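PDB 3KHP: MaoC family protein from Mycobacterium tuberculosis H37Rv, which probably dehydrates 3-hydroxyacyl thioesters to the corresponding enoyl thioesters, as related MaoC-type hydratases do. Local coordinates for residues A[43-48]-A[69-74]; A[76-81]-A[104-109]. One frame throughout, in Å; residues are numbered along the deposited sequence.

Contact 1 (A[43-48]-A[69-74])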
loop_
_atom_site.group_PDB
_atom_site.type_symbol
_atom_site.label_atom_id
_atom_site.label_comp_id
_atom_site.label_asym_id
_atom_site.label_seq_id
_atom_site.Cartn_x
_atom_site.Cartn_y
_atom_site.Cartn_z
ATOM N N ARG A 43 5.390 -3.937 8.477
ATOM C CA ARG A 43 4.266 -3.455 7.669
ATOM C C ARG A 43 4.737 -2.555 6.531
ATOM O O ARG A 43 4.194 -2.596 5.445
ATOM C CB ARG A 43 3.334 -2.675 8.558
ATOM C CG ARG A 43 2.059 -2.265 7.917
ATOM C CD ARG A 43 1.443 -1.283 8.804
ATOM N NE ARG A 43 0.035 -1.086 8.565
ATOM C CZ ARG A 43 -0.581 0.074 8.766
ATOM N NH1 ARG A 43 0.117 1.131 9.174
ATOM N NH2 ARG A 43 -1.893 0.187 8.553
ATOM N N ASP A 44 5.730 -1.724 6.814
ATOM C CA ASP A 44 6.247 -0.793 5.846
ATOM C C ASP A 44 6.940 -1.517 4.702
ATOM O O ASP A 44 6.805 -1.116 3.562
ATOM C CB ASP A 44 7.260 0.172 6.507
ATOM C CG ASP A 44 6.631 1.034 7.534
ATOM O OD1 ASP A 44 5.695 1.738 7.164
ATOM O OD2 ASP A 44 7.007 0.987 8.735
ATOM N N THR A 45 7.707 -2.560 5.008
ATOM C CA THR A 45 8.538 -3.199 3.977
ATOM C C THR A 45 7.648 -4.124 3.164
ATOM O O THR A 45 7.821 -4.259 1.973
ATOM C CB THR A 45 9.753 -3.927 4.563
ATOM O OG1 THR A 45 9.386 -4.584 5.780
ATOM C CG2 THR A 45 10.923 -2.948 4.861
ATOM N N LEU A 46 6.653 -4.715 3.824
ATOM C CA LEU A 46 5.625 -5.464 3.141
ATOM C C LEU A 46 4.836 -4.538 2.203
ATOM O O LEU A 46 4.665 -4.843 1.022
ATOM C CB LEU A 46 4.668 -6.116 4.162
ATOM C CG LEU A 46 5.269 -7.253 5.016
ATOM C CD1 LEU A 46 4.389 -7.553 6.195
ATOM C CD2 LEU A 46 5.595 -8.510 4.183
ATOM N N LEU A 47 4.366 -3.409 2.737
ATOM C CA LEU A 47 3.587 -2.464 1.937
ATOM C C LEU A 47 4.353 -1.960 0.721
ATOM O O LEU A 47 3.756 -1.736 -0.351
ATOM C CB LEU A 47 3.149 -1.270 2.803
ATOM C CG LEU A 47 2.236 -0.258 2.119
ATOM C CD1 LEU A 47 1.084 -0.924 1.403
ATOM C CD2 LEU A 47 1.702 0.780 3.134
ATOM N N TYR A 48 5.661 -1.772 0.895
ATOM C CA TYR A 48 6.537 -1.285 -0.185
ATOM C C TYR A 48 6.596 -2.367 -1.245
ATOM O O TYR A 48 6.438 -2.080 -2.427
ATOM C CB TYR A 48 7.954 -0.964 0.338
ATOM C CG TYR A 48 8.944 -0.669 -0.775
ATOM C CD1 TYR A 48 9.046 0.604 -1.320
ATOM C CD2 TYR A 48 9.766 -1.644 -1.277
ATOM C CE1 TYR A 48 9.886 0.870 -2.387
ATOM C CE2 TYR A 48 10.637 -1.369 -2.333
ATOM C CZ TYR A 48 10.707 -0.104 -2.855
ATOM O OH TYR A 48 11.572 0.185 -3.864
ATOM N N ILE A 69 9.705 -19.456 5.279
ATOM C CA ILE A 69 10.066 -18.304 4.466
ATOM C C ILE A 69 10.256 -17.127 5.402
ATOM O O ILE A 69 9.328 -16.653 6.029
ATOM C CB ILE A 69 8.979 -17.991 3.440
ATOM C CG1 ILE A 69 8.629 -19.234 2.593
ATOM C CG2 ILE A 69 9.429 -16.845 2.539
ATOM C CD1 ILE A 69 7.399 -19.081 1.658
ATOM N N ASP A 70 11.504 -16.710 5.523
ATOM C CA ASP A 70 11.856 -15.479 6.258
ATOM C C ASP A 70 11.577 -14.317 5.338
ATOM O O ASP A 70 11.912 -14.389 4.176
ATOM C CB ASP A 70 13.340 -15.476 6.607
ATOM C CG ASP A 70 13.682 -16.510 7.613
ATOM O OD1 ASP A 70 12.960 -16.565 8.630
ATOM O OD2 ASP A 70 14.659 -17.266 7.383
ATOM N N GLN A 71 11.003 -13.245 5.867
ATOM C CA GLN A 71 10.831 -12.046 5.056
ATOM C C GLN A 71 12.183 -11.542 4.568
ATOM O O GLN A 71 13.138 -11.458 5.343
ATOM C CB GLN A 71 10.128 -10.932 5.842
ATOM C CG GLN A 71 9.637 -9.818 4.921
ATOM C CD GLN A 71 9.103 -8.685 5.683
ATOM O OE1 GLN A 71 8.698 -8.847 6.835
ATOM N NE2 GLN A 71 9.071 -7.507 5.063
ATOM N N GLN A 72 12.257 -11.257 3.278
ATOM C CA GLN A 72 13.312 -10.455 2.683
ATOM C C GLN A 72 12.770 -9.042 2.293
ATOM O O GLN A 72 11.582 -8.875 2.010
ATOM C CB GLN A 72 13.817 -11.133 1.412
ATOM C CG GLN A 72 14.430 -12.489 1.635
ATOM C CD GLN A 72 15.055 -13.046 0.385
ATOM O OE1 GLN A 72 15.959 -12.443 -0.176
ATOM N NE2 GLN A 72 14.583 -14.212 -0.055
ATOM N N VAL A 73 13.665 -8.051 2.259
ATOM C CA VAL A 73 13.335 -6.660 1.942
ATOM C C VAL A 73 13.945 -6.311 0.609
ATOM O O VAL A 73 15.106 -6.585 0.357
ATOM C CB VAL A 73 13.865 -5.720 3.030
ATOM C CG1 VAL A 73 13.569 -4.251 2.661
ATOM C CG2 VAL A 73 13.213 -6.066 4.339
ATOM N N LEU A 74 13.174 -5.730 -0.289
ATOM C CA LEU A 74 13.785 -5.385 -1.570
ATOM C C LEU A 74 14.872 -4.319 -1.383
ATOM O O LEU A 74 14.762 -3.427 -0.521
ATOM C CB LEU A 74 12.748 -4.940 -2.571
ATOM C CG LEU A 74 11.753 -6.021 -2.962
ATOM C CD1 LEU A 74 10.526 -5.406 -3.587
ATOM C CD2 LEU A 74 12.399 -7.028 -3.832
HETATM O O HOH W 1 10.475 -5.177 0.662
#
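Gln71 and Thr45 meet through their polar ends because of two torsions. Gln71 carries CG opposite its backbone N (chi1 -166°) and runs on extended, which brings its amide to helix 42-51. Thr45 turns OG1 into the space between its own N and carbonyl carbon (chi1 39°), and this presents the oxygen to that amide. Gln71 NE2 then donates to Thr45 OG1 over 3.0 Å. The bond is weak and bent, 134° at the hydrogen. The stronger partner of Thr45 OG1 is the carbonyl oxygen of Ala114, which ties the helix to that loop. The carbonyl of Asp42, one turn back in the same helix, is also within bonding distance.

The same amide also lies on Leu46. Leu46 CD2 stands 3.7 Å from Gln71 NE2 and 3.8 Å from Gln71 CD, so a methyl group packs against the polar end of the glutamine. Thr45 CG2 touches Val73 CG1 at 3.7 Å, and the two side chains cross at about a right angle. Further along, Leu74 CB meets the edge of the Tyr48 ring, near its plane, at CE2 (4.2 Å).

One water joins the backbones. It donates to Thr45 O at 3.1 Å and accepts from Leu74 N at 2.9 Å. The irregular chain 69-74 is thus held by a weak side-chain bond, a water bridge and methyl packing, without a direct backbone bond to the helix.

At the subunit interface, Arg43 and Asp44 pair with Asp44 and Arg43 of the second subunit in reciprocal salt bridges. Within the hydratase 2 N-terminal domain, the loop joining helix 59-62 to helix 78-81 packs along helix 42-51. Leu47 and Tyr48 pack on helix 198-202, while Leu74 reaches Phe61 of helix 59-62.

Contact 2 (A[76-81]-A[104-109])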
loop_
_atom_site.group_PDB
_atom_site.type_symbol
_atom_site.label_atom_id
_atom_site.label_comp_id
_atom_site.label_asym_id
_atom_site.label_seq_id
_atom_site.Cartn_x
_atom_site.Cartn_y
_atom_site.Cartn_z
ATOM N N THR A 76 15.826 -1.972 -3.289
ATOM C CA THR A 76 15.356 -0.654 -3.687
ATOM C C THR A 76 14.585 0.045 -2.587
ATOM O O THR A 76 14.306 1.249 -2.707
ATOM C CB THR A 76 14.470 -0.666 -4.909
ATOM O OG1 THR A 76 13.281 -1.397 -4.629
ATOM C CG2 THR A 76 15.207 -1.204 -6.113
ATOM N N TYR A 77 14.255 -0.674 -1.505
ATOM C CA TYR A 77 13.712 -0.003 -0.315
ATOM C C TYR A 77 14.699 1.072 0.234
ATOM O O TYR A 77 14.293 1.936 0.989
ATOM C CB TYR A 77 13.292 -1.010 0.766
ATOM C CG TYR A 77 12.522 -0.404 1.908
ATOM C CD1 TYR A 77 11.230 0.099 1.720
ATOM C CD2 TYR A 77 13.102 -0.277 3.170
ATOM C CE1 TYR A 77 10.527 0.704 2.763
ATOM C CE2 TYR A 77 12.411 0.346 4.232
ATOM C CZ TYR A 77 11.118 0.817 4.015
ATOM O OH TYR A 77 10.455 1.417 5.035
ATOM N N ALA A 78 15.967 1.050 -0.158
ATOM C CA ALA A 78 16.905 2.111 0.273
ATOM C C ALA A 78 16.409 3.517 -0.106
ATOM O O ALA A 78 16.693 4.455 0.592
ATOM C CB ALA A 78 18.278 1.897 -0.275
ATOM N N VAL A 79 15.634 3.645 -1.168
ATOM C CA VAL A 79 15.132 4.951 -1.553
ATOM C C VAL A 79 14.104 5.520 -0.590
ATOM O O VAL A 79 13.938 6.734 -0.537
ATOM C CB VAL A 79 14.604 4.986 -2.992
ATOM C CG1 VAL A 79 15.715 4.529 -3.988
ATOM C CG2 VAL A 79 13.315 4.200 -3.136
ATOM N N ILE A 80 13.504 4.670 0.253
ATOM C CA ILE A 80 12.568 5.124 1.237
ATOM C C ILE A 80 13.173 5.319 2.616
ATOM O O ILE A 80 12.867 6.295 3.269
ATOM C CB ILE A 80 11.426 4.138 1.392
ATOM C CG1 ILE A 80 10.761 3.845 0.033
ATOM C CG2 ILE A 80 10.428 4.662 2.435
ATOM C CD1 ILE A 80 10.128 5.106 -0.671
ATOM N N CYS A 81 14.022 4.393 3.073
ATOM C CA CYS A 81 14.693 4.491 4.390
ATOM C C CYS A 81 16.051 5.173 4.368
ATOM O O CYS A 81 16.663 5.366 5.423
ATOM C CB CYS A 81 14.882 3.100 5.044
ATOM S SG CYS A 81 15.873 1.958 4.115
ATOM N N GLN A 104 18.738 7.509 -10.456
ATOM C CA GLN A 104 18.777 7.035 -9.066
ATOM C C GLN A 104 19.703 5.832 -8.924
ATOM O O GLN A 104 19.635 4.890 -9.700
ATOM C CB GLN A 104 17.382 6.631 -8.596
ATOM C CG GLN A 104 17.312 6.145 -7.146
ATOM C CD GLN A 104 17.537 7.281 -6.183
ATOM O OE1 GLN A 104 16.966 8.382 -6.368
ATOM N NE2 GLN A 104 18.365 7.041 -5.140
ATOM N N GLY A 105 20.552 5.857 -7.911
ATOM C CA GLY A 105 21.437 4.749 -7.609
ATOM C C GLY A 105 21.260 4.373 -6.159
ATOM O O GLY A 105 20.915 5.226 -5.312
ATOM N N ILE A 106 21.431 3.089 -5.866
ATOM C CA ILE A 106 21.462 2.659 -4.502
ATOM C C ILE A 106 22.648 1.717 -4.354
ATOM O O ILE A 106 23.043 1.091 -5.290
ATOM C CB ILE A 106 20.159 1.977 -4.057
ATOM C CG1 ILE A 106 19.989 0.643 -4.771
ATOM C CG2 ILE A 106 18.927 2.876 -4.264
ATOM C CD1 ILE A 106 18.810 -0.108 -4.311
ATOM N N ARG A 107 23.225 1.630 -3.174
ATOM C CA ARG A 107 24.251 0.622 -2.919
ATOM C C ARG A 107 24.010 0.073 -1.530
ATOM O O ARG A 107 23.831 0.848 -0.595
ATOM C CB ARG A 107 25.656 1.242 -3.064
ATOM C CG ARG A 107 26.799 0.315 -2.755
ATOM C CD ARG A 107 28.182 0.875 -3.213
ATOM N NE ARG A 107 28.196 1.131 -4.644
ATOM C CZ ARG A 107 28.587 0.266 -5.571
ATOM N NH1 ARG A 107 29.034 -0.941 -5.235
ATOM N NH2 ARG A 107 28.534 0.609 -6.851
ATOM N N LEU A 108 23.985 -1.249 -1.395
ATOM C CA LEU A 108 23.740 -1.875 -0.089
ATOM C C LEU A 108 25.006 -2.576 0.403
ATOM O O LEU A 108 25.767 -3.123 -0.373
ATOM C CB LEU A 108 22.572 -2.862 -0.166
ATOM C CG LEU A 108 21.120 -2.317 -0.136
ATOM C CD1 LEU A 108 20.753 -1.554 1.153
ATOM C CD2 LEU A 108 20.894 -1.461 -1.355
ATOM N N HIS A 109 25.221 -2.522 1.712
ATOM C CA HIS A 109 26.376 -3.129 2.363
ATOM C C HIS A 109 25.979 -4.206 3.329
ATOM O O HIS A 109 26.834 -4.938 3.836
ATOM C CB HIS A 109 27.140 -2.045 3.090
ATOM C CG HIS A 109 27.646 -1.008 2.162
ATOM N ND1 HIS A 109 28.755 -1.207 1.372
ATOM C CD2 HIS A 109 27.125 0.186 1.791
ATOM C CE1 HIS A 109 28.932 -0.153 0.598
ATOM N NE2 HIS A 109 27.961 0.710 0.837
#
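Tyr77 O takes two backbone donors, Ile80 N at 2.9 Å and Cys81 N at 3.2 Å, in the 3-10 and helical segment 76-81. This piece packs on strand 103-108 of the long antiparallel sheet, in the N-terminal half of the protein. That is consistent with the double hot-dog fold of the hydratase 2 family, in which the curved sheet packs around a long helix, here probably 231-245.

Across the pair there is no hydrogen bond; the contact is mainly apolar. Ile106 is the central residue of the strand side, and its two branches go to different partners. Its CG1 branch sits between the backbone N and the carbonyl carbon (chi1 68°), which brings CD1 against the backbone of Thr76, 3.6 Å from Thr76 CA. The CG2 methyl of Ile106 touches Val79 CG1 at 3.6 Å. Ala78 CB touches both Ile106 CG2 (4.2 Å) and Leu108 CD2 (4.4 Å), more loosely than Val79 meets Ile106.

Tyr235 of helix 231-245 also packs on Thr76, Gln104 and Ile106. The polar end of Thr76 is bound to Tyr48, and Gln104 OE1 is held by Thr158.

The chain of Gln104 bends at chi2 (70°). Its amide therefore folds back to the strand, and NE2 donates to Gly105 O over 3.1 Å from above the carbonyl plane. On that bent chain Val79 CG1 packs, 3.8 Å from Gln104 NE2.

How the contacts relate
Contact 1 comes first along the chain and contact 2 follows it; both lie in the hydratase 2 N-terminal domain. Their centres are about 14 Å apart. Contact 1 lies farther out, about 17 Å from the centre of the chain to its own centre, and contact 2 about 7 Å. The chain from 69 to 81 serves both: its first part meets helix 42-51, its second strand 103-108. They touch directly where Tyr48 OH and Thr76 OG1 lie 2.5 Å apart, a probable hydrogen bond, and where the rings of Tyr48 and Tyr77 meet edge-to-face. Through Tyr48, Thr76 and Tyr77 the helix that carries the inter-subunit salt bridges is connected to the segment packed on strand 103-108.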